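Local coordinates for flagellar biosynthesis protein flhA (PDB 3MIX) that takes part in exporting flagellar proteins through the flagellar type III secretion system, this chain being the cytosolic domain of the membrane protein FlhA, at residues A[226-230]-A[258-264]; A[283-288]-A[335-341]; A[322-326]-A[377-381]. All blocks are in the same frame, centred on the assembly; numbering follows the deposited sequence.

Interaction 1: residues A[226-230]-A[258-264]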
ATOM      1  N   VAL A 226      -8.345  -1.615   9.621  1.00  8.44           N
ATOM      2  CA  VAL A 226      -9.141  -1.831   8.414  1.00  8.46           C
ATOM      3  C   VAL A 226      -8.619  -0.992   7.257  1.00  7.90           C
ATOM      4  O   VAL A 226      -8.385  -1.521   6.155  1.00  8.13           O
ATOM      5  CB  VAL A 226     -10.661  -1.593   8.660  1.00  8.67           C
ATOM      6  CG1 VAL A 226     -11.468  -1.667   7.324  1.00  8.78           C
ATOM      7  CG2 VAL A 226     -11.170  -2.582   9.739  1.00  9.52           C
ATOM      8  N   LEU A 227      -8.387   0.297   7.516  1.00  7.38           N
ATOM      9  CA  LEU A 227      -7.849   1.176   6.489  1.00  7.03           C
ATOM     10  C   LEU A 227      -6.475   0.719   5.972  1.00  7.12           C
ATOM     11  O   LEU A 227      -6.236   0.770   4.759  1.00  7.25           O
ATOM     12  CB  LEU A 227      -7.781   2.628   6.961  1.00  6.72           C
ATOM     13  CG  LEU A 227      -9.096   3.265   7.447  1.00  6.85           C
ATOM     14  CD1 LEU A 227      -8.835   4.725   7.808  1.00  6.81           C
ATOM     15  CD2 LEU A 227     -10.169   3.178   6.350  1.00  7.03           C
ATOM     16  N   ALA A 228      -5.615   0.254   6.875  1.00  7.26           N
ATOM     17  CA  ALA A 228      -4.307  -0.231   6.474  1.00  7.56           C
ATOM     18  C   ALA A 228      -4.429  -1.496   5.635  1.00  8.20           C
ATOM     19  O   ALA A 228      -3.695  -1.675   4.696  1.00  8.56           O
ATOM     20  CB  ALA A 228      -3.304  -0.473   7.745  1.00  7.79           C
ATOM     21  N   LYS A 229      -5.344  -2.373   6.003  1.00  8.56           N
ATOM     22  CA  LYS A 229      -5.561  -3.597   5.254  1.00  9.66           C
ATOM     23  C   LYS A 229      -6.137  -3.323   3.840  1.00  9.50           C
ATOM     24  O   LYS A 229      -5.760  -3.984   2.878  1.00 10.29           O
ATOM     25  CB  LYS A 229      -6.441  -4.551   6.068  1.00 10.19           C
ATOM     26  CG  LYS A 229      -6.396  -5.945   5.488  1.00 16.60           C
ATOM     27  CD  LYS A 229      -6.430  -7.045   6.527  1.00 23.72           C
ATOM     28  CE  LYS A 229      -6.079  -8.365   5.844  1.00 27.95           C
ATOM     29  NZ  LYS A 229      -6.584  -9.526   6.618  1.00 31.28           N
ATOM     30  N   LEU A 230      -7.026  -2.333   3.722  1.00  8.89           N
ATOM     31  CA  LEU A 230      -7.458  -1.860   2.417  1.00  9.03           C
ATOM     32  C   LEU A 230      -6.278  -1.328   1.581  1.00  9.09           C
ATOM     33  O   LEU A 230      -6.071  -1.784   0.439  1.00  9.89           O
ATOM     34  CB  LEU A 230      -8.595  -0.822   2.539  1.00  8.53           C
ATOM     35  CG  LEU A 230      -9.911  -1.406   3.126  1.00  8.80           C
ATOM     36  CD1 LEU A 230     -10.903  -0.300   3.504  1.00  8.40           C
ATOM     37  CD2 LEU A 230     -10.596  -2.442   2.164  1.00  9.80           C
ATOM     38  N   ASP A 258      -9.628  -8.221  10.418  1.00 20.97           N
ATOM     39  CA  ASP A 258      -9.618  -9.082   9.230  1.00 22.32           C
ATOM     40  C   ASP A 258     -11.028  -9.276   8.625  1.00 21.71           C
ATOM     41  O   ASP A 258     -11.208  -9.113   7.427  1.00 20.40           O
ATOM     42  CB  ASP A 258      -8.957 -10.432   9.551  1.00 24.64           C
ATOM     43  CG  ASP A 258      -7.439 -10.300   9.771  1.00 27.22           C
ATOM     44  OD1 ASP A 258      -6.776  -9.541   9.020  1.00 28.80           O
ATOM     45  OD2 ASP A 258      -6.911 -10.949  10.702  1.00 32.43           O
ATOM     46  N   LEU A 259     -12.015  -9.615   9.460  1.00 21.15           N
ATOM     47  CA  LEU A 259     -13.390  -9.813   8.974  1.00 21.11           C
ATOM     48  C   LEU A 259     -14.062  -8.501   8.540  1.00 19.00           C
ATOM     49  O   LEU A 259     -14.757  -8.461   7.510  1.00 19.04           O
ATOM     50  CB  LEU A 259     -14.250 -10.544  10.014  1.00 22.62           C
ATOM     51  CG  LEU A 259     -13.936 -12.042  10.189  1.00 26.27           C
ATOM     52  CD1 LEU A 259     -14.660 -12.598  11.392  1.00 27.79           C
ATOM     53  CD2 LEU A 259     -14.274 -12.870   8.922  1.00 27.56           C
ATOM     54  N   LEU A 260     -13.840  -7.433   9.308  1.00 16.32           N
ATOM     55  CA  LEU A 260     -14.393  -6.143   8.947  1.00 15.04           C
ATOM     56  C   LEU A 260     -13.910  -5.711   7.576  1.00 14.06           C
ATOM     57  O   LEU A 260     -14.675  -5.079   6.828  1.00 14.12           O
ATOM     58  CB  LEU A 260     -14.120  -5.064  10.009  1.00 13.62           C
ATOM     59  CG  LEU A 260     -14.923  -5.259  11.324  1.00 13.94           C
ATOM     60  CD1 LEU A 260     -14.434  -4.285  12.403  1.00 12.82           C
ATOM     61  CD2 LEU A 260     -16.437  -5.140  11.140  1.00 13.73           C
ATOM     62  N   THR A 261     -12.667  -6.073   7.226  1.00 13.23           N
ATOM     63  CA  THR A 261     -12.173  -5.686   5.931  1.00 12.56           C
ATOM     64  C   THR A 261     -12.715  -6.511   4.768  1.00 12.82           C
ATOM     65  O   THR A 261     -12.956  -5.943   3.696  1.00 12.46           O
ATOM     66  CB  THR A 261     -10.637  -5.229   5.844  1.00 13.11           C
ATOM     67  OG1 THR A 261      -9.899  -5.982   4.867  1.00 18.54           O
ATOM     68  CG2 THR A 261      -9.955  -5.081   7.154  1.00 10.60           C
ATOM     69  N   GLU A 262     -13.010  -7.797   4.995  1.00 14.25           N
ATOM     70  CA  GLU A 262     -13.709  -8.601   3.978  1.00 15.79           C
ATOM     71  C   GLU A 262     -15.088  -7.991   3.643  1.00 15.31           C
ATOM     72  O   GLU A 262     -15.426  -7.817   2.486  1.00 15.98           O
ATOM     73  CB  GLU A 262     -13.811 -10.098   4.366  1.00 17.96           C
ATOM     74  CG  GLU A 262     -12.462 -10.868   4.388  1.00 19.99           C
ATOM     75  CD  GLU A 262     -11.537 -10.554   3.180  1.00 22.33           C
ATOM     76  OE1 GLU A 262     -11.816 -11.027   2.052  1.00 23.50           O
ATOM     77  OE2 GLU A 262     -10.499  -9.867   3.367  1.00 20.96           O
ATOM     78  N   TYR A 263     -15.854  -7.617   4.659  1.00 15.25           N
ATOM     79  CA  TYR A 263     -17.157  -6.970   4.445  1.00 15.45           C
ATOM     80  C   TYR A 263     -17.026  -5.634   3.760  1.00 13.91           C
ATOM     81  O   TYR A 263     -17.857  -5.274   2.931  1.00 14.29           O
ATOM     82  CB  TYR A 263     -17.913  -6.773   5.762  1.00 15.91           C
ATOM     83  CG  TYR A 263     -18.083  -8.021   6.559  1.00 18.75           C
ATOM     84  CD1 TYR A 263     -18.514  -9.197   5.963  1.00 23.74           C
ATOM     85  CD2 TYR A 263     -17.851  -8.018   7.931  1.00 21.79           C
ATOM     86  CE1 TYR A 263     -18.677 -10.369   6.717  1.00 27.81           C
ATOM     87  CE2 TYR A 263     -17.989  -9.176   8.693  1.00 24.48           C
ATOM     88  CZ  TYR A 263     -18.410 -10.338   8.081  1.00 28.48           C
ATOM     89  OH  TYR A 263     -18.565 -11.479   8.848  1.00 37.23           O
ATOM     90  N   THR A 264     -15.990  -4.884   4.122  1.00 12.72           N
ATOM     91  CA  THR A 264     -15.766  -3.570   3.512  1.00 11.82           C
ATOM     92  C   THR A 264     -15.381  -3.716   2.038  1.00 12.17           C
ATOM     93  O   THR A 264     -15.940  -3.028   1.183  1.00 12.31           O
ATOM     94  CB  THR A 264     -14.729  -2.751   4.313  1.00 10.69           C
ATOM     95  OG1 THR A 264     -15.188  -2.594   5.673  1.00 10.65           O
ATOM     96  CG2 THR A 264     -14.535  -1.391   3.706  1.00 10.01           C
TER
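Val226 lies over Thr261: its CA is 3.6 Å from Thr261 CG2 and its CG1 3.7 Å from that methyl, and the two CA atoms, 5.5 Å apart, are the closest CA pair between the segments. The axes of the short segments 226-230 and 258-264 come within 9.3 Å and cross at -58°, concentrating contact here. Val226 CG2 reaches Leu260 CB (3.9 Å), and one turn on Leu230 CD1 meets Thr264 CG2 at 3.8 Å. Thr264 presents its methyl there while its OG1 donates to Leu260 O (2.8 Å), within its own helix. Lys229 runs past Thr261, CG to OG1 3.6 Å, and its NZ forms a salt bridge with Asp258 OD1 at 2.4 Å, very short and to be read with caution at 2.30 Å resolution. Helices 220-232 and 257-267 are joined in the cytosolic domain, the segments burying 367 Å². Aliphatic side chains and threonine methyls fill the crossing, so the contact is mainly hydrophobic, with the Lys229-Asp258 pair adding a charged tie where the surface is partly exposed.

Interaction 2: residues A[283-288]-A[335-341]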
ATOM      1  N   LEU A 283     -12.868  -9.449 -18.747  1.00 73.79           N
ATOM      2  CA  LEU A 283     -11.710  -9.405 -17.873  1.00 71.05           C
ATOM      3  C   LEU A 283     -11.008 -10.762 -17.815  1.00 72.35           C
ATOM      4  O   LEU A 283     -11.639 -11.786 -17.535  1.00 73.15           O
ATOM      5  CB  LEU A 283     -12.151  -8.962 -16.478  1.00 67.78           C
ATOM      6  CG  LEU A 283     -11.109  -8.790 -15.374  1.00 64.74           C
ATOM      7  CD1 LEU A 283     -10.100  -7.705 -15.724  1.00 63.57           C
ATOM      8  CD2 LEU A 283     -11.824  -8.480 -14.074  1.00 61.69           C
ATOM      9  N   LYS A 284      -9.701 -10.754 -18.071  1.00 72.40           N
ATOM     10  CA  LYS A 284      -8.887 -11.974 -18.061  1.00 74.01           C
ATOM     11  C   LYS A 284      -8.509 -12.359 -16.625  1.00 71.38           C
ATOM     12  O   LYS A 284      -7.730 -11.660 -15.976  1.00 69.14           O
ATOM     13  CB  LYS A 284      -7.616 -11.795 -18.907  1.00 75.74           C
ATOM     14  CG  LYS A 284      -7.729 -10.844 -20.108  1.00 77.42           C
ATOM     15  CD  LYS A 284      -8.336 -11.504 -21.340  1.00 80.66           C
ATOM     16  CE  LYS A 284      -8.126 -10.627 -22.566  1.00 82.87           C
ATOM     17  NZ  LYS A 284      -8.739 -11.199 -23.798  1.00 86.02           N
ATOM     18  N   VAL A 285      -9.053 -13.477 -16.145  1.00 71.67           N
ATOM     19  CA  VAL A 285      -8.941 -13.865 -14.734  1.00 69.08           C
ATOM     20  C   VAL A 285      -8.594 -15.346 -14.523  1.00 70.76           C
ATOM     21  O   VAL A 285      -9.297 -16.229 -15.011  1.00 73.11           O
ATOM     22  CB  VAL A 285     -10.258 -13.540 -13.974  1.00 67.29           C
ATOM     23  CG1 VAL A 285     -10.373 -14.356 -12.707  1.00 67.01           C
ATOM     24  CG2 VAL A 285     -10.348 -12.052 -13.651  1.00 64.41           C
ATOM     25  N   VAL A 286      -7.511 -15.607 -13.790  1.00 69.33           N
ATOM     26  CA  VAL A 286      -7.188 -16.963 -13.332  1.00 70.26           C
ATOM     27  C   VAL A 286      -8.117 -17.323 -12.174  1.00 68.25           C
ATOM     28  O   VAL A 286      -8.327 -16.513 -11.268  1.00 65.29           O
ATOM     29  CB  VAL A 286      -5.704 -17.085 -12.865  1.00 70.16           C
ATOM     30  CG1 VAL A 286      -5.406 -18.473 -12.319  1.00 71.85           C
ATOM     31  CG2 VAL A 286      -4.749 -16.771 -14.000  1.00 72.12           C
ATOM     32  N   THR A 287      -8.686 -18.522 -12.206  1.00 69.74           N
ATOM     33  CA  THR A 287      -9.495 -19.004 -11.088  1.00 68.22           C
ATOM     34  C   THR A 287      -8.739 -20.049 -10.273  1.00 68.59           C
ATOM     35  O   THR A 287      -7.589 -20.377 -10.580  1.00 69.40           O
ATOM     36  CB  THR A 287     -10.867 -19.566 -11.536  1.00 70.20           C
ATOM     37  OG1 THR A 287     -10.697 -20.440 -12.662  1.00 74.02           O
ATOM     38  CG2 THR A 287     -11.827 -18.429 -11.889  1.00 68.49           C
ATOM     39  N   CYS A 288      -9.389 -20.546  -9.225  1.00 67.53           N
ATOM     40  CA  CYS A 288      -8.795 -21.537  -8.342  1.00 68.53           C
ATOM     41  C   CYS A 288      -9.588 -22.835  -8.410  1.00 71.61           C
ATOM     42  O   CYS A 288     -10.824 -22.811  -8.409  1.00 71.45           O
ATOM     43  CB  CYS A 288      -8.741 -21.025  -6.896  1.00 65.32           C
ATOM     44  SG  CYS A 288      -7.486 -19.753  -6.562  1.00 62.27           S
ATOM     45  N   GLU A 335      -0.990  -8.705 -20.211  1.00 86.11           N
ATOM     46  CA  GLU A 335      -2.173  -8.597 -19.353  1.00 82.58           C
ATOM     47  C   GLU A 335      -1.818  -8.561 -17.867  1.00 78.99           C
ATOM     48  O   GLU A 335      -0.839  -9.188 -17.439  1.00 79.40           O
ATOM     49  CB  GLU A 335      -3.139  -9.757 -19.625  1.00 84.36           C
ATOM     50  CG  GLU A 335      -3.704  -9.806 -21.046  1.00 87.16           C
ATOM     51  CD  GLU A 335      -4.781  -8.762 -21.306  1.00 85.61           C
ATOM     52  OE1 GLU A 335      -5.218  -8.091 -20.348  1.00 82.23           O
ATOM     53  OE2 GLU A 335      -5.195  -8.616 -22.477  1.00 87.87           O
ATOM     54  N   THR A 336      -2.622  -7.825 -17.094  1.00 75.27           N
ATOM     55  CA  THR A 336      -2.504  -7.752 -15.631  1.00 71.31           C
ATOM     56  C   THR A 336      -3.062  -9.038 -15.025  1.00 70.57           C
ATOM     57  O   THR A 336      -4.235  -9.374 -15.241  1.00 71.03           O
ATOM     58  CB  THR A 336      -3.309  -6.556 -15.050  1.00 68.87           C
ATOM     59  OG1 THR A 336      -3.240  -5.431 -15.939  1.00 69.74           O
ATOM     60  CG2 THR A 336      -2.788  -6.152 -13.659  1.00 66.48           C
ATOM     61  N   ALA A 337      -2.230  -9.755 -14.274  1.00 69.01           N
ATOM     62  CA  ALA A 337      -2.646 -11.024 -13.675  1.00 68.27           C
ATOM     63  C   ALA A 337      -3.499 -10.824 -12.415  1.00 64.69           C
ATOM     64  O   ALA A 337      -3.047 -10.220 -11.438  1.00 62.31           O
ATOM     65  CB  ALA A 337      -1.434 -11.909 -13.391  1.00 69.59           C
ATOM     66  N   ILE A 338      -4.735 -11.321 -12.465  1.00 63.71           N
ATOM     67  CA  ILE A 338      -5.678 -11.262 -11.345  1.00 60.39           C
ATOM     68  C   ILE A 338      -6.102 -12.682 -10.972  1.00 60.91           C
ATOM     69  O   ILE A 338      -6.099 -13.556 -11.825  1.00 63.81           O
ATOM     70  CB  ILE A 338      -6.922 -10.387 -11.690  1.00 59.52           C
ATOM     71  CG1 ILE A 338      -6.555  -8.900 -11.693  1.00 57.77           C
ATOM     72  CG2 ILE A 338      -8.078 -10.616 -10.713  1.00 57.73           C
ATOM     73  CD1 ILE A 338      -6.643  -8.245 -13.048  1.00 58.95           C
ATOM     74  N   LEU A 339      -6.462 -12.905  -9.707  1.00 58.25           N
ATOM     75  CA  LEU A 339      -6.923 -14.213  -9.230  1.00 58.48           C
ATOM     76  C   LEU A 339      -8.294 -14.138  -8.543  1.00 57.14           C
ATOM     77  O   LEU A 339      -8.463 -13.399  -7.584  1.00 54.85           O
ATOM     78  CB  LEU A 339      -5.884 -14.833  -8.287  1.00 57.83           C
ATOM     79  CG  LEU A 339      -6.127 -16.244  -7.739  1.00 58.63           C
ATOM     80  CD1 LEU A 339      -6.108 -17.297  -8.860  1.00 60.57           C
ATOM     81  CD2 LEU A 339      -5.103 -16.591  -6.682  1.00 55.69           C
ATOM     82  N   LEU A 340      -9.268 -14.901  -9.040  1.00 58.72           N
ATOM     83  CA  LEU A 340     -10.592 -14.985  -8.411  1.00 57.83           C
ATOM     84  C   LEU A 340     -10.743 -16.247  -7.583  1.00 58.57           C
ATOM     85  O   LEU A 340     -10.219 -17.302  -7.949  1.00 61.41           O
ATOM     86  CB  LEU A 340     -11.715 -14.961  -9.450  1.00 59.31           C
ATOM     87  CG  LEU A 340     -12.411 -13.659  -9.852  1.00 58.81           C
ATOM     88  CD1 LEU A 340     -13.530 -13.980 -10.838  1.00 61.26           C
ATOM     89  CD2 LEU A 340     -12.971 -12.881  -8.660  1.00 56.49           C
ATOM     90  N   CYS A 341     -11.466 -16.135  -6.475  1.00 56.28           N
ATOM     91  CA  CYS A 341     -11.778 -17.272  -5.622  1.00 56.93           C
ATOM     92  C   CYS A 341     -13.020 -16.945  -4.822  1.00 55.64           C
ATOM     93  O   CYS A 341     -13.542 -15.830  -4.915  1.00 53.77           O
ATOM     94  CB  CYS A 341     -10.603 -17.629  -4.707  1.00 56.63           C
ATOM     95  SG  CYS A 341     -10.090 -16.316  -3.576  1.00 52.09           S
TER
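Two backbone hydrogen bonds, both made by Val286, hold 283-288 against 335-341. Its N donates to Ile338 O (3.2 Å, 145° at the hydrogen), and its O accepts from Leu340 N (2.9 Å, 166°). One residue bonding to the neighbours on both sides of Leu339 is the signature of a parallel bridge; the register agrees, with CA pairs advancing together from Val285-Ile338 (5.4 Å) to Cys288-Cys341 (5.9 Å). Val286 O also receives a CA-H...O contact from Leu339 CA at 3.4 Å. The bridge is single, and the segments' end-to-end directions diverge by 45°. At the opening end Lys284 NZ and Glu335 OE2 are 4.6 Å apart, opposite charges too distant for a salt bridge.

Apolar groups pack on both faces of the bridged pair. On the face of Val285, Ile338 and Leu340, Val285 CG2 meets Ile338 CG2 at 4.0 Å and Val285 CG1 meets Leu340 CB at 3.6 Å. On the face of Val286, Cys288 and Leu339, Leu339 CD1 is approached by Val286 CG1 (3.7 Å) and Cys288 SG (3.6 Å). This second face meets the helices: Val286 touches Glu326 and Leu330 of helix 313-332, while Leu339 rests on Val349 and Leu353 of helix 343-353. The other edge of 283-288 hydrogen-bonds through its backbone to Glu373, Gln375, Gly378 and Val380, and Thr287 OG1 hydrogen-bonds to Ser376 OG. A backbone hydrogen bond of Leu339 with Pro361 places 339-341 between 283-288 and 362-364. Helices 290-299 and 313-332 connect parallel strands 283-288 and 339-341: a beta-alpha-beta crossover, characteristic of an alpha/beta subdomain.

Interaction 3: residues A[322-326]-A[377-381]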
ATOM      1  N   SER A 322       1.559 -23.488  -9.124  1.00 84.37           N
ATOM      2  CA  SER A 322       0.379 -23.459  -9.999  1.00 84.59           C
ATOM      3  C   SER A 322       0.068 -22.001 -10.329  1.00 81.52           C
ATOM      4  O   SER A 322      -0.050 -21.640 -11.506  1.00 82.19           O
ATOM      5  CB  SER A 322      -0.849 -24.109  -9.347  1.00 84.37           C
ATOM      6  OG  SER A 322      -0.499 -24.995  -8.301  1.00 84.94           O
ATOM      7  N   VAL A 323      -0.037 -21.180  -9.274  1.00 77.87           N
ATOM      8  CA  VAL A 323      -0.198 -19.731  -9.374  1.00 74.79           C
ATOM      9  C   VAL A 323       0.893 -19.105 -10.244  1.00 75.88           C
ATOM     10  O   VAL A 323       0.593 -18.311 -11.133  1.00 75.45           O
ATOM     11  CB  VAL A 323      -0.196 -19.055  -7.960  1.00 71.45           C
ATOM     12  CG1 VAL A 323       0.064 -17.552  -8.055  1.00 67.92           C
ATOM     13  CG2 VAL A 323      -1.496 -19.331  -7.215  1.00 69.64           C
ATOM     14  N   ALA A 324       2.148 -19.473  -9.986  1.00 77.68           N
ATOM     15  CA  ALA A 324       3.306 -18.912 -10.694  1.00 79.13           C
ATOM     16  C   ALA A 324       3.307 -19.210 -12.194  1.00 82.62           C
ATOM     17  O   ALA A 324       3.641 -18.342 -13.003  1.00 82.44           O
ATOM     18  CB  ALA A 324       4.608 -19.395 -10.058  1.00 80.09           C
ATOM     19  N   LYS A 325       2.935 -20.435 -12.554  1.00 86.44           N
ATOM     20  CA  LYS A 325       2.908 -20.865 -13.950  1.00 90.44           C
ATOM     21  C   LYS A 325       1.739 -20.223 -14.694  1.00 90.08           C
ATOM     22  O   LYS A 325       1.867 -19.847 -15.863  1.00 91.41           O
ATOM     23  CB  LYS A 325       2.812 -22.388 -14.032  1.00 94.12           C
ATOM     24  CG  LYS A 325       3.090 -22.961 -15.423  1.00 98.27           C
ATOM     25  CD  LYS A 325       2.405 -24.303 -15.621  1.00101.56           C
ATOM     26  CE  LYS A 325       0.924 -24.139 -15.948  1.00100.64           C
ATOM     27  NZ  LYS A 325       0.261 -25.448 -16.226  1.00103.82           N
ATOM     28  N   GLU A 326       0.606 -20.099 -14.006  1.00 88.63           N
ATOM     29  CA  GLU A 326      -0.590 -19.486 -14.583  1.00 88.46           C
ATOM     30  C   GLU A 326      -0.411 -17.992 -14.766  1.00 86.17           C
ATOM     31  O   GLU A 326      -0.864 -17.427 -15.761  1.00 86.78           O
ATOM     32  CB  GLU A 326      -1.826 -19.761 -13.720  1.00 86.74           C
ATOM     33  CG  GLU A 326      -2.150 -21.233 -13.512  1.00 90.27           C
ATOM     34  CD  GLU A 326      -2.476 -21.972 -14.801  1.00 95.38           C
ATOM     35  OE1 GLU A 326      -1.666 -21.934 -15.756  1.00 97.77           O
ATOM     36  OE2 GLU A 326      -3.545 -22.613 -14.847  1.00 97.38           O
ATOM     37  N   ILE A 377      -8.469 -18.280 -17.815  1.00 81.24           N
ATOM     38  CA  ILE A 377      -7.433 -18.543 -18.810  1.00 83.95           C
ATOM     39  C   ILE A 377      -6.490 -19.606 -18.253  1.00 84.81           C
ATOM     40  O   ILE A 377      -5.831 -20.336 -18.998  1.00 88.25           O
ATOM     41  CB  ILE A 377      -6.668 -17.240 -19.172  1.00 82.49           C
ATOM     42  CG1 ILE A 377      -7.477 -16.406 -20.169  1.00 83.16           C
ATOM     43  CG2 ILE A 377      -5.292 -17.533 -19.775  1.00 85.33           C
ATOM     44  CD1 ILE A 377      -8.431 -15.427 -19.532  1.00 80.77           C
ATOM     45  N   GLY A 378      -6.447 -19.678 -16.928  1.00 81.76           N
ATOM     46  CA  GLY A 378      -5.731 -20.718 -16.210  1.00 82.07           C
ATOM     47  C   GLY A 378      -6.502 -21.077 -14.957  1.00 79.82           C
ATOM     48  O   GLY A 378      -7.204 -20.238 -14.391  1.00 76.63           O
ATOM     49  N   VAL A 379      -6.399 -22.331 -14.534  1.00 81.48           N
ATOM     50  CA  VAL A 379      -7.007 -22.758 -13.278  1.00 79.67           C
ATOM     51  C   VAL A 379      -5.912 -23.270 -12.344  1.00 79.25           C
ATOM     52  O   VAL A 379      -5.226 -24.254 -12.657  1.00 82.40           O
ATOM     53  CB  VAL A 379      -8.113 -23.831 -13.481  1.00 82.51           C
ATOM     54  CG1 VAL A 379      -8.729 -24.227 -12.141  1.00 80.99           C
ATOM     55  CG2 VAL A 379      -9.201 -23.320 -14.425  1.00 82.77           C
ATOM     56  N   VAL A 380      -5.753 -22.580 -11.214  1.00 75.11           N
ATOM     57  CA  VAL A 380      -4.776 -22.933 -10.176  1.00 74.07           C
ATOM     58  C   VAL A 380      -5.094 -24.311  -9.588  1.00 76.65           C
ATOM     59  O   VAL A 380      -6.204 -24.533  -9.094  1.00 76.16           O
ATOM     60  CB  VAL A 380      -4.730 -21.838  -9.048  1.00 69.66           C
ATOM     61  CG1 VAL A 380      -3.955 -22.317  -7.822  1.00 68.36           C
ATOM     62  CG2 VAL A 380      -4.131 -20.542  -9.584  1.00 66.88           C
ATOM     63  N   ASP A 381      -4.118 -25.219  -9.664  1.00 79.46           N
ATOM     64  CA  ASP A 381      -4.243 -26.598  -9.171  1.00 82.43           C
ATOM     65  C   ASP A 381      -3.259 -26.837  -8.026  1.00 81.80           C
ATOM     66  O   ASP A 381      -2.660 -27.909  -7.901  1.00 84.62           O
ATOM     67  CB  ASP A 381      -3.995 -27.609 -10.305  1.00 87.09           C
ATOM     68  CG  ASP A 381      -5.289 -28.204 -10.876  1.00 89.77           C
ATOM     69  OD1 ASP A 381      -6.383 -27.908 -10.344  1.00 88.53           O
ATOM     70  OD2 ASP A 381      -5.207 -28.978 -11.864  1.00 92.74           O
TER
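This is a helix-on-strand contact at the C-terminal end of the chain, where helix 313-332 packs against edge strand 379-380 of a small parallel sheet. Its 269 Å² of buried surface centres on two approaches one helical turn apart, Ser322 CA to Val380 CA at 5.2 Å and Glu326 CA to Gly378 CA at 5.5 Å. Val380 supplies the apolar part: its CG2 is 3.7 Å from Val323 CG2 and its CG1 3.9 Å from Ser322 CB. The hydroxyl of Ser322 turns back to its own helix, hydrogen-bonding to Ser318 O. Farther along, Glu326 points its CA-to-CB bond toward the strand, and its OE2 lies 3.2 Å from Gly378 CA and 2.9 Å from Val379 N. An ideal CB on Gly378 would sit only 2.7 Å from Glu326 OE2, a clash, so the carboxylate occupies space that the glycine leaves open.

Gly378 and Val380 pair through their backbones with Thr287, while Asp381 OD1 hydrogen-bonds to Ser289 OG. The helix runs back along strand 379-380 and touches Val286 of strand 283-288. As part of the beta-alpha-beta crossover between parallel strands 283-288 and 339-341, it covers one face of the parallel sheet, with strand 379-380 packed against it.

Interactions 2 and 3 belong to one sheet-and-helix unit, their centres 9 Å apart. Thr287 O lies 2.9 Å from Val380 N, and Thr287 N 3.1 Å from Gly378 O, both probable hydrogen bonds that make 283-288 and 379-380 neighbouring strands. Val286 CG1 meets Val380 CG2 at 3.7 Å, so the packing of interaction 2 runs on into that against helix 313-332. Their segments alternate along the chain. Interaction 1 closes earlier in sequence and stands apart: its centre is 21 Å from that of interaction 2 and 27 Å from that of interaction 3, with nearest atoms about 8 and 16 Å away. Glu262 nevertheless forms a salt bridge with Arg346 of helix 343-353, which Cys341 of interaction 2 also touches.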